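Long-range contacts in decapping nuclease RAI1 (Candida albicans, PDB 5BUD), which hydrolyses NAD caps and other 5' ends of RNA (triphosphate and methylguanosine-capped) with divalent metal ions, and binds and stimulates the exoribonuclease RAT1: residues 344-350 and 369-374; 214-219 and 329-334; 20-24 and 236-240; 85-90 and 382-387. All coordinates share one frame. Residues are numbered along the deposited sequence.

Interaction 1. Residues 344-350 and 369-374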
# COMPACT_ATOMS: atom_id res chain seq x y z
N ASP A 344 14.24 -0.86 -24.67
CA ASP A 344 14.53 -2.25 -25.04
C ASP A 344 13.49 -3.22 -24.50
O ASP A 344 13.56 -3.66 -23.36
CB ASP A 344 15.93 -2.64 -24.59
CG ASP A 344 16.27 -4.05 -24.94
OD1 ASP A 344 15.41 -4.80 -25.48
OD2 ASP A 344 17.42 -4.42 -24.67
N GLU A 345 12.53 -3.56 -25.35
CA GLU A 345 11.40 -4.40 -24.98
C GLU A 345 11.68 -5.87 -25.21
O GLU A 345 10.77 -6.68 -25.31
CB GLU A 345 10.18 -3.95 -25.78
CG GLU A 345 9.86 -2.50 -25.49
CD GLU A 345 8.70 -1.97 -26.29
OE1 GLU A 345 8.52 -0.75 -26.24
OE2 GLU A 345 8.00 -2.78 -26.94
N ILE A 346 12.96 -6.19 -25.29
CA ILE A 346 13.41 -7.52 -25.65
C ILE A 346 13.62 -8.37 -24.39
O ILE A 346 13.74 -9.60 -24.45
CB ILE A 346 14.69 -7.38 -26.53
CG1 ILE A 346 14.50 -8.11 -27.85
CG2 ILE A 346 15.96 -7.73 -25.78
CD1 ILE A 346 13.51 -7.40 -28.74
N LYS A 347 13.62 -7.72 -23.23
CA LYS A 347 13.81 -8.44 -21.99
C LYS A 347 13.15 -7.80 -20.78
O LYS A 347 12.51 -6.75 -20.89
CB LYS A 347 15.29 -8.67 -21.74
CG LYS A 347 16.21 -7.51 -22.00
CD LYS A 347 17.52 -8.10 -22.48
CE LYS A 347 18.72 -7.24 -22.17
NZ LYS A 347 19.89 -7.75 -22.95
N SER A 348 13.26 -8.52 -19.66
CA SER A 348 12.71 -8.13 -18.36
C SER A 348 13.75 -8.46 -17.30
O SER A 348 14.72 -9.22 -17.57
CB SER A 348 11.48 -8.96 -18.09
OG SER A 348 10.48 -8.75 -19.06
N TYR A 349 13.53 -7.93 -16.10
CA TYR A 349 14.47 -8.04 -14.99
C TYR A 349 13.83 -8.42 -13.64
O TYR A 349 12.69 -8.05 -13.36
CB TYR A 349 15.21 -6.71 -14.80
CG TYR A 349 15.77 -6.20 -16.09
CD1 TYR A 349 17.10 -6.45 -16.47
CD2 TYR A 349 14.96 -5.49 -16.95
CE1 TYR A 349 17.59 -5.98 -17.68
CE2 TYR A 349 15.44 -5.03 -18.16
CZ TYR A 349 16.75 -5.27 -18.53
OH TYR A 349 17.18 -4.77 -19.74
N ARG A 350 14.61 -9.12 -12.83
CA ARG A 350 14.31 -9.35 -11.43
C ARG A 350 15.01 -8.27 -10.66
O ARG A 350 16.19 -8.06 -10.85
CB ARG A 350 14.91 -10.67 -10.95
CG ARG A 350 14.18 -11.91 -11.39
CD ARG A 350 14.54 -13.06 -10.46
NE ARG A 350 13.34 -13.82 -10.16
CZ ARG A 350 12.71 -14.60 -11.03
NH1 ARG A 350 13.15 -14.76 -12.28
NH2 ARG A 350 11.61 -15.23 -10.64
N THR A 369 10.21 -16.40 -18.74
CA THR A 369 9.66 -15.47 -17.74
C THR A 369 9.31 -14.15 -18.41
O THR A 369 8.22 -13.62 -18.21
CB THR A 369 10.66 -15.28 -16.59
OG1 THR A 369 10.88 -16.54 -15.95
CG2 THR A 369 10.14 -14.28 -15.58
N ASN A 370 10.22 -13.64 -19.23
CA ASN A 370 9.96 -12.43 -20.00
C ASN A 370 8.71 -12.56 -20.86
O ASN A 370 7.86 -11.65 -20.87
CB ASN A 370 11.16 -12.07 -20.86
CG ASN A 370 10.88 -10.91 -21.80
OD1 ASN A 370 10.81 -9.76 -21.38
ND2 ASN A 370 10.73 -11.21 -23.09
N GLU A 371 8.60 -13.68 -21.57
CA GLU A 371 7.41 -13.98 -22.37
C GLU A 371 6.14 -14.00 -21.54
O GLU A 371 5.15 -13.41 -21.95
CB GLU A 371 7.52 -15.31 -23.15
CG GLU A 371 7.60 -15.13 -24.66
CD GLU A 371 8.84 -14.39 -25.10
OE1 GLU A 371 8.80 -13.72 -26.15
OE2 GLU A 371 9.87 -14.48 -24.40
N LYS A 372 6.15 -14.68 -20.40
CA LYS A 372 4.96 -14.68 -19.55
C LYS A 372 4.59 -13.27 -19.12
O LYS A 372 3.42 -12.90 -19.10
CB LYS A 372 5.12 -15.57 -18.32
CG LYS A 372 5.01 -17.05 -18.63
CD LYS A 372 5.26 -17.91 -17.40
CE LYS A 372 6.75 -18.14 -17.17
NZ LYS A 372 6.95 -19.18 -16.11
N LEU A 373 5.61 -12.49 -18.75
CA LEU A 373 5.37 -11.15 -18.23
C LEU A 373 4.67 -10.30 -19.29
O LEU A 373 3.70 -9.56 -19.00
CB LEU A 373 6.68 -10.50 -17.76
CG LEU A 373 7.16 -11.01 -16.38
CD1 LEU A 373 8.56 -10.53 -16.07
CD2 LEU A 373 6.19 -10.62 -15.27
N ARG A 374 5.17 -10.42 -20.51
CA ARG A 374 4.74 -9.56 -21.60
C ARG A 374 3.47 -10.07 -22.29
O ARG A 374 2.87 -9.32 -23.03
CB ARG A 374 5.86 -9.40 -22.61
CG ARG A 374 7.03 -8.60 -22.07
CD ARG A 374 8.14 -8.45 -23.10
NE ARG A 374 9.24 -7.63 -22.58
CZ ARG A 374 9.23 -6.30 -22.50
NH1 ARG A 374 8.19 -5.62 -22.94
NH2 ARG A 374 10.26 -5.65 -21.98
O HOH W 1 10.07 -9.53 -25.42
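The loop that leads into strand 349-354 is held against helix 367-377 by an asparagine and an arginine one helical turn apart. Ser348 OG donates to Asn370 OD1 (2.6 Å), and Arg374 NE donates to the same Asn370 OD1 (2.9 Å), so one amide oxygen joins loop and helix while fixing the arginine. Arg374 suits this place because its long side chain, with chi2 and chi3 both t, carries several donors to a loop whose carbonyls turn toward the helix: NH2 reaches Lys347 O (2.7 Å, nearly straight), and Glu345 O lies over one face of the guanidinium, 3.2 Å from Arg374 CZ. The other end of the asparagine amide is used too, for water 1 accepts from Asn370 ND2 (2.9 Å) and donates to Glu345 O (2.9 Å). Earlier in the loop, the geometry at Asp344 is consistent with an Asx turn. Small Ser348 lets loop and helix come close, with 5.4 Å between Ser348 CA and Asn370 CA, and its CB rests on Leu373 CD1 at 3.9 Å. Ser348, Leu373 and Arg374 all touch Val126 of strand 121-128, the antiparallel partner of strand 349-354. Arg374 NH2 also bonds Pro127 O and Glu345 OE1 accepts from Asp129 N, so helix 367-377 and the loop both pack on the end of strand 121-128, beside strands 349-354 and 359-364.

Interaction 2. Residues 214-219 and 329-334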
# COMPACT_ATOMS: atom_id res chain seq x y z
N ILE A 214 10.16 12.05 -7.29
CA ILE A 214 11.25 12.35 -6.35
C ILE A 214 12.50 12.54 -7.19
O ILE A 214 12.71 11.81 -8.17
CB ILE A 214 11.44 11.26 -5.28
CG1 ILE A 214 12.59 11.63 -4.33
CG2 ILE A 214 11.67 9.88 -5.90
CD1 ILE A 214 12.57 10.81 -3.06
N GLY A 215 13.28 13.57 -6.85
CA GLY A 215 14.39 13.99 -7.71
C GLY A 215 13.83 14.34 -9.09
O GLY A 215 12.85 15.05 -9.19
N ASN A 216 14.42 13.79 -10.14
CA ASN A 216 13.90 14.03 -11.47
C ASN A 216 13.15 12.82 -12.02
O ASN A 216 12.95 12.72 -13.22
CB ASN A 216 15.04 14.44 -12.42
CG ASN A 216 16.16 13.42 -12.46
OD1 ASN A 216 15.92 12.21 -12.56
ND2 ASN A 216 17.40 13.89 -12.36
N VAL A 217 12.72 11.90 -11.17
CA VAL A 217 11.99 10.70 -11.63
C VAL A 217 10.49 10.85 -11.40
O VAL A 217 10.07 11.36 -10.38
CB VAL A 217 12.50 9.43 -10.93
CG1 VAL A 217 11.75 8.20 -11.45
CG2 VAL A 217 13.98 9.26 -11.19
N LYS A 218 9.68 10.40 -12.37
CA LYS A 218 8.23 10.41 -12.23
C LYS A 218 7.69 9.01 -11.98
O LYS A 218 8.10 8.05 -12.65
CB LYS A 218 7.58 11.00 -13.50
CG LYS A 218 7.81 12.50 -13.68
CD LYS A 218 7.62 13.28 -12.38
CE LYS A 218 7.87 14.78 -12.53
NZ LYS A 218 9.32 15.10 -12.34
N LEU A 219 6.79 8.90 -11.01
CA LEU A 219 6.16 7.62 -10.68
C LEU A 219 4.67 7.72 -10.63
O LEU A 219 4.14 8.68 -10.10
CB LEU A 219 6.62 7.11 -9.32
CG LEU A 219 8.13 6.90 -9.19
CD1 LEU A 219 8.72 8.09 -8.46
CD2 LEU A 219 8.40 5.60 -8.44
N TYR A 329 15.35 5.80 -0.83
CA TYR A 329 14.29 5.60 -1.85
C TYR A 329 14.66 6.39 -3.11
O TYR A 329 14.62 5.84 -4.21
CB TYR A 329 12.93 6.01 -1.26
CG TYR A 329 11.78 6.24 -2.21
CD1 TYR A 329 11.16 5.18 -2.87
CD2 TYR A 329 11.25 7.52 -2.39
CE1 TYR A 329 10.08 5.41 -3.73
CE2 TYR A 329 10.18 7.74 -3.23
CZ TYR A 329 9.60 6.70 -3.90
OH TYR A 329 8.53 6.95 -4.72
N GLY A 330 15.10 7.64 -2.93
CA GLY A 330 15.52 8.46 -4.06
C GLY A 330 16.70 7.90 -4.85
O GLY A 330 16.73 8.00 -6.08
N ALA A 331 17.66 7.29 -4.15
CA ALA A 331 18.80 6.64 -4.79
C ALA A 331 18.33 5.43 -5.60
O ALA A 331 18.72 5.25 -6.75
CB ALA A 331 19.80 6.22 -3.73
N VAL A 332 17.46 4.62 -5.00
CA VAL A 332 16.92 3.44 -5.70
C VAL A 332 16.24 3.85 -7.01
O VAL A 332 16.56 3.30 -8.04
CB VAL A 332 15.91 2.65 -4.84
CG1 VAL A 332 15.18 1.59 -5.67
CG2 VAL A 332 16.62 1.98 -3.67
N VAL A 333 15.28 4.78 -6.96
CA VAL A 333 14.47 5.07 -8.16
C VAL A 333 15.27 5.77 -9.26
O VAL A 333 15.07 5.51 -10.45
CB VAL A 333 13.18 5.87 -7.85
CG1 VAL A 333 12.31 5.05 -6.89
CG2 VAL A 333 13.52 7.25 -7.30
N ASP A 334 16.19 6.66 -8.87
CA ASP A 334 17.15 7.19 -9.82
C ASP A 334 18.01 6.08 -10.48
O ASP A 334 18.26 6.12 -11.67
CB ASP A 334 18.05 8.24 -9.19
CG ASP A 334 18.92 8.92 -10.22
OD1 ASP A 334 18.41 9.79 -10.98
OD2 ASP A 334 20.11 8.56 -10.30
O HOH W 2 15.35 10.31 -7.23
O HOH W 3 16.43 11.35 -9.57
O HOH W 4 16.64 9.43 -13.15
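A type II' beta turn from Ile214 to Val217 forms the hairpin between strands 205-214 and 217-228 of the central mixed sheet, and segment 329-334 of helix 322-339 crosses segment 217-219 of the second strand almost at right angles (segment axes 9.7 Å apart, at 93°). Gly215 takes the first corner with phi 58° and psi -130°, a conformation that glycine adopts far more easily than residues with a CB. The turn closes through Val217 N to Ile214 O (3.0 Å) and Ile214 N to Val217 O (3.2 Å).

The apolar contacts hold the centre. Ile214 reaches between two helical residues, its CD1 3.6 Å from Tyr329 CD2 and its CG2 3.5 Å from Val333 CG2. Gly330 leaves room for it, with CA 3.9 Å from Ile214 CD1; an ideal CB there would be tight. On the same face of the strand, Leu219 CD2 meets Val333 CG1 (4.2 Å) and Val217 CB lies 4.4 Å from Val333 CG2. Branched valines and isoleucine suit such a sheet-helix interface, and Tyr329 extends it to Met107 and Leu111 of helix 104-112.

No direct hydrogen bond crosses between the segments; water carries the polar links. Water 2 lies between Gly330 O (2.9 Å) and, weakly, Ile214 O (3.2 Å). Water 3 accepts from exposed Asn216 N (3.2 Å) and lies 2.9 Å from Asp334 OD1. Water 4 donates both to Asn216 OD1 (2.9 Å) and to Asp334 OD1 (2.8 Å).

Interaction 3. Residues 20-24 and 236-240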
# COMPACT_ATOMS: atom_id res chain seq x y z
N PRO A 20 2.10 14.78 -4.63
CA PRO A 20 1.35 13.82 -5.44
C PRO A 20 -0.02 14.36 -5.85
O PRO A 20 -0.59 15.18 -5.14
CB PRO A 20 1.17 12.61 -4.50
CG PRO A 20 1.88 12.96 -3.24
CD PRO A 20 2.09 14.42 -3.21
N ARG A 21 -0.54 13.85 -6.97
CA ARG A 21 -1.87 14.23 -7.46
C ARG A 21 -2.57 12.99 -7.97
O ARG A 21 -1.95 12.19 -8.66
CB ARG A 21 -1.75 15.24 -8.61
CG ARG A 21 -0.96 16.48 -8.30
CD ARG A 21 -1.58 17.30 -7.16
NE ARG A 21 -1.03 18.65 -7.09
CZ ARG A 21 -1.12 19.45 -6.03
NH1 ARG A 21 -1.72 19.05 -4.91
NH2 ARG A 21 -0.59 20.67 -6.07
N GLU A 22 -3.84 12.81 -7.61
CA GLU A 22 -4.60 11.70 -8.16
C GLU A 22 -4.84 11.96 -9.64
O GLU A 22 -5.20 13.07 -10.02
CB GLU A 22 -5.94 11.57 -7.46
CG GLU A 22 -6.83 10.47 -8.01
CD GLU A 22 -8.03 10.19 -7.14
OE1 GLU A 22 -7.85 9.80 -5.97
OE2 GLU A 22 -9.16 10.36 -7.64
N LEU A 23 -4.68 10.92 -10.46
CA LEU A 23 -5.01 10.95 -11.88
C LEU A 23 -6.43 10.45 -12.08
O LEU A 23 -7.23 11.11 -12.73
CB LEU A 23 -4.02 10.08 -12.68
CG LEU A 23 -2.53 10.44 -12.56
CD1 LEU A 23 -1.65 9.52 -13.40
CD2 LEU A 23 -2.28 11.90 -12.93
N PHE A 24 -6.73 9.28 -11.53
CA PHE A 24 -8.07 8.72 -11.57
C PHE A 24 -8.20 7.68 -10.47
O PHE A 24 -7.25 7.47 -9.71
CB PHE A 24 -8.35 8.07 -12.96
CG PHE A 24 -7.40 6.93 -13.29
CD1 PHE A 24 -6.23 7.18 -13.94
CD2 PHE A 24 -7.69 5.64 -12.90
CE1 PHE A 24 -5.35 6.17 -14.22
CE2 PHE A 24 -6.82 4.60 -13.19
CZ PHE A 24 -5.64 4.87 -13.84
N GLN A 236 -9.54 18.41 -8.84
CA GLN A 236 -8.69 17.23 -9.00
C GLN A 236 -7.41 17.29 -8.17
O GLN A 236 -7.02 16.29 -7.54
CB GLN A 236 -8.31 17.05 -10.47
CG GLN A 236 -7.70 15.69 -10.79
CD GLN A 236 -8.70 14.57 -10.71
OE1 GLN A 236 -9.91 14.79 -10.83
NE2 GLN A 236 -8.21 13.35 -10.51
N ASN A 237 -6.76 18.45 -8.17
CA ASN A 237 -5.53 18.63 -7.39
C ASN A 237 -5.71 18.65 -5.87
O ASN A 237 -4.74 18.84 -5.14
CB ASN A 237 -4.78 19.89 -7.85
CG ASN A 237 -5.45 21.19 -7.40
OD1 ASN A 237 -6.62 21.19 -7.05
ND2 ASN A 237 -4.72 22.29 -7.44
N LYS A 238 -6.92 18.48 -5.38
CA LYS A 238 -7.17 18.46 -3.94
C LYS A 238 -7.71 17.18 -3.41
O LYS A 238 -7.89 17.08 -2.20
CB LYS A 238 -8.19 19.55 -3.54
CG LYS A 238 -7.87 20.93 -4.05
CD LYS A 238 -6.60 21.45 -3.45
CE LYS A 238 -6.54 22.95 -3.65
NZ LYS A 238 -5.40 23.52 -2.90
N LYS A 239 -8.04 16.20 -4.28
CA LYS A 239 -8.67 14.97 -3.81
C LYS A 239 -7.83 14.20 -2.76
O LYS A 239 -8.37 13.76 -1.72
CB LYS A 239 -9.05 14.05 -4.99
CG LYS A 239 -9.92 14.75 -6.05
CD LYS A 239 -10.53 13.79 -7.07
CE LYS A 239 -11.61 14.49 -7.90
NZ LYS A 239 -12.24 13.55 -8.88
N LEU A 240 -6.53 14.07 -3.01
CA LEU A 240 -5.64 13.28 -2.12
C LEU A 240 -5.63 13.84 -0.70
O LEU A 240 -5.57 13.07 0.26
CB LEU A 240 -4.22 13.21 -2.64
CG LEU A 240 -4.03 12.40 -3.90
CD1 LEU A 240 -2.56 12.38 -4.30
CD2 LEU A 240 -4.56 10.99 -3.71
O HOH W 5 -3.17 15.82 -5.00
O HOH W 6 -5.26 14.91 -6.09
O HOH W 7 -9.63 11.43 -9.96
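This is a partly buried, heavily hydrated contact between the first part of strand 21-28, at a classic beta bulge where Leu23 and Phe24 both face Val209, and the loop joining strands 217-228 and 243-250. Leu240 supplies the apolar part: its CD1 lies 3.7 Å from Pro20 CB, and its CD2 4.0 Å from Glu22 CB. The one direct hydrogen bond runs from Gln236 NE2 to Glu22 O (3.1 Å, almost straight). The aliphatic CB of Asn237 lies over a face of the Arg21 guanidinium. Water 6 accepts from Glu22 N (3.0 Å) and donates to Gln236 O (2.7 Å), while water 7 connects Glu22 OE2 (2.6 Å) with Gln236 NE2 (2.5 Å). Glu22 can be buried because its other oxygen, OE1, bonds Tyr243 and Ser208. The loop leads to the strand bearing the metal ligand Glu245; the contact lies near the metal site without touching it, Leu240 being about 13 Å from a manganese ion, side chain to ion. Polar groups between strand and loop are thus matched by one direct bond and several water bridges.

Interaction 4. Residues 85-90 and 382-387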
# COMPACT_ATOMS: atom_id res chain seq x y z
N ILE A 85 -6.06 2.19 -16.75
CA ILE A 85 -5.16 3.12 -17.48
C ILE A 85 -5.60 3.36 -18.96
O ILE A 85 -5.59 4.49 -19.43
CB ILE A 85 -3.69 2.63 -17.41
CG1 ILE A 85 -3.11 2.90 -16.00
CG2 ILE A 85 -2.83 3.31 -18.45
CD1 ILE A 85 -1.74 2.31 -15.73
N ILE A 86 -6.01 2.30 -19.67
CA ILE A 86 -6.50 2.44 -21.07
C ILE A 86 -7.73 3.37 -21.10
O ILE A 86 -7.80 4.29 -21.89
CB ILE A 86 -6.86 1.08 -21.71
CG1 ILE A 86 -5.60 0.21 -21.88
CG2 ILE A 86 -7.55 1.28 -23.06
CD1 ILE A 86 -5.88 -1.28 -21.99
N LYS A 87 -8.68 3.15 -20.20
CA LYS A 87 -9.84 4.04 -20.08
C LYS A 87 -9.46 5.50 -19.90
O LYS A 87 -9.99 6.39 -20.60
CB LYS A 87 -10.73 3.59 -18.94
CG LYS A 87 -12.05 4.34 -18.87
CD LYS A 87 -13.04 3.62 -17.95
CE LYS A 87 -14.34 4.40 -17.82
NZ LYS A 87 -14.08 5.78 -17.33
N TYR A 88 -8.53 5.77 -18.96
CA TYR A 88 -8.12 7.14 -18.68
C TYR A 88 -7.39 7.73 -19.85
O TYR A 88 -7.65 8.85 -20.25
CB TYR A 88 -7.20 7.18 -17.43
CG TYR A 88 -6.66 8.56 -17.07
CD1 TYR A 88 -7.50 9.55 -16.52
CD2 TYR A 88 -5.32 8.87 -17.22
CE1 TYR A 88 -7.00 10.81 -16.18
CE2 TYR A 88 -4.81 10.12 -16.88
CZ TYR A 88 -5.65 11.08 -16.37
OH TYR A 88 -5.12 12.30 -16.04
N GLU A 89 -6.42 6.99 -20.38
CA GLU A 89 -5.60 7.51 -21.45
C GLU A 89 -6.42 7.72 -22.73
O GLU A 89 -6.09 8.58 -23.52
CB GLU A 89 -4.41 6.58 -21.71
CG GLU A 89 -3.39 6.49 -20.56
CD GLU A 89 -2.18 5.62 -20.88
OE1 GLU A 89 -2.27 4.73 -21.79
OE2 GLU A 89 -1.11 5.83 -20.25
N THR A 90 -7.46 6.91 -22.93
CA THR A 90 -8.31 7.04 -24.10
C THR A 90 -9.05 8.38 -23.99
O THR A 90 -9.07 9.15 -24.95
CB THR A 90 -9.25 5.82 -24.28
OG1 THR A 90 -8.48 4.64 -24.58
CG2 THR A 90 -10.25 6.04 -25.42
N GLU A 382 -4.60 -6.11 -24.78
CA GLU A 382 -5.42 -4.91 -24.90
C GLU A 382 -4.56 -3.67 -24.64
O GLU A 382 -4.69 -2.66 -25.35
CB GLU A 382 -6.60 -4.90 -23.93
CG GLU A 382 -7.67 -5.97 -24.19
CD GLU A 382 -7.47 -7.26 -23.40
OE1 GLU A 382 -8.49 -7.89 -23.09
OE2 GLU A 382 -6.32 -7.66 -23.08
N PHE A 383 -3.69 -3.74 -23.64
CA PHE A 383 -2.86 -2.57 -23.29
C PHE A 383 -1.77 -2.29 -24.29
O PHE A 383 -1.59 -1.13 -24.69
CB PHE A 383 -2.25 -2.71 -21.89
CG PHE A 383 -1.35 -1.55 -21.49
CD1 PHE A 383 -1.90 -0.29 -21.26
CD2 PHE A 383 0.01 -1.71 -21.36
CE1 PHE A 383 -1.09 0.79 -20.90
CE2 PHE A 383 0.82 -0.64 -20.99
CZ PHE A 383 0.27 0.60 -20.76
N THR A 384 -1.04 -3.33 -24.71
CA THR A 384 -0.00 -3.17 -25.74
C THR A 384 -0.58 -2.59 -27.05
O THR A 384 -0.02 -1.65 -27.63
CB THR A 384 0.79 -4.48 -25.98
OG1 THR A 384 -0.08 -5.53 -26.43
CG2 THR A 384 1.48 -4.95 -24.68
N GLU A 385 -1.74 -3.11 -27.47
CA GLU A 385 -2.41 -2.60 -28.67
C GLU A 385 -2.79 -1.14 -28.50
O GLU A 385 -2.54 -0.33 -29.39
CB GLU A 385 -3.67 -3.38 -29.00
CG GLU A 385 -4.29 -2.96 -30.31
CD GLU A 385 -5.58 -3.69 -30.64
OE1 GLU A 385 -5.74 -4.86 -30.25
OE2 GLU A 385 -6.41 -3.07 -31.31
N TRP A 386 -3.41 -0.82 -27.37
CA TRP A 386 -3.74 0.58 -27.09
C TRP A 386 -2.49 1.46 -27.25
O TRP A 386 -2.54 2.47 -27.95
CB TRP A 386 -4.36 0.78 -25.71
CG TRP A 386 -4.26 2.21 -25.24
CD1 TRP A 386 -3.50 2.69 -24.20
CD2 TRP A 386 -4.90 3.36 -25.82
NE1 TRP A 386 -3.63 4.07 -24.10
CE2 TRP A 386 -4.48 4.50 -25.08
CE3 TRP A 386 -5.78 3.54 -26.90
CZ2 TRP A 386 -4.93 5.79 -25.37
CZ3 TRP A 386 -6.21 4.84 -27.20
CH2 TRP A 386 -5.79 5.94 -26.43
N ARG A 387 -1.39 1.09 -26.61
CA ARG A 387 -0.20 1.96 -26.67
C ARG A 387 0.46 2.06 -28.08
O ARG A 387 0.97 3.14 -28.49
CB ARG A 387 0.85 1.55 -25.63
CG ARG A 387 0.44 1.85 -24.18
CD ARG A 387 0.36 3.35 -23.92
NE ARG A 387 0.31 3.68 -22.50
CZ ARG A 387 1.37 3.75 -21.70
NH1 ARG A 387 2.58 3.49 -22.15
NH2 ARG A 387 1.20 4.05 -20.41
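Ile86 lies at the apolar centre, its CD1 3.5 Å from Phe383 CA and its CG1 3.8 Å from Phe383 CD1, at the edge of the ring. The same CG1 is 4.0 Å from Trp386 CD1, while Ile85 CG2 meets Phe383 CE1 at 3.9 Å. A branched isoleucine offers a broad apolar surface to two aromatic rings. Over one face of the indole sit Ile86 CG2 and Thr90 OG1, the latter 3.5 Å from Trp386 CZ3 and donating to Ile86 O in its own helix (2.8 Å). The two helices form a nearly parallel pair (19°, segment axes 10.6 Å apart), joining the last helix of the chain, 381-389, to helix 78-92. Phe383 also meets the Phe133 ring. Toward the polar edge, Glu89 OE1 accepts from Trp386 NE1 (2.8 Å) and from Arg387 NE (2.9 Å), and Glu89 OE2 accepts from Arg387 NH2 (2.9 Å) to complete a bidentate salt bridge. Arg387 NH1 continues to Asp129 in a second salt bridge, while Glu89 OE2 takes a further bond from Ile96 N.

How the interactions relate
Interactions 1, 2 and 3 all reach the large mixed sheet of the PD-(D/E)XK nuclease fold, whereas interaction 4 pairs two helices beside it. Along the chain, interactions 3 and 4 cross, as do 2 and 3; interaction 1 falls wholly between the two segments of interaction 4, and helices 367-377 and 381-389 follow each other. Centres lie 19 to 32 Å apart, and just one pair touches: Phe24 and Leu23 of interaction 3 pack on Tyr88 of interaction 4, with Phe24 CD1 3.4 Å from Tyr88 CG. Asp129 is a common partner of interactions 1 and 4. Together they fasten helices and loops around the sheet that carries the metal-binding strands, interaction 4 bringing the last helix alongside helix 78-92.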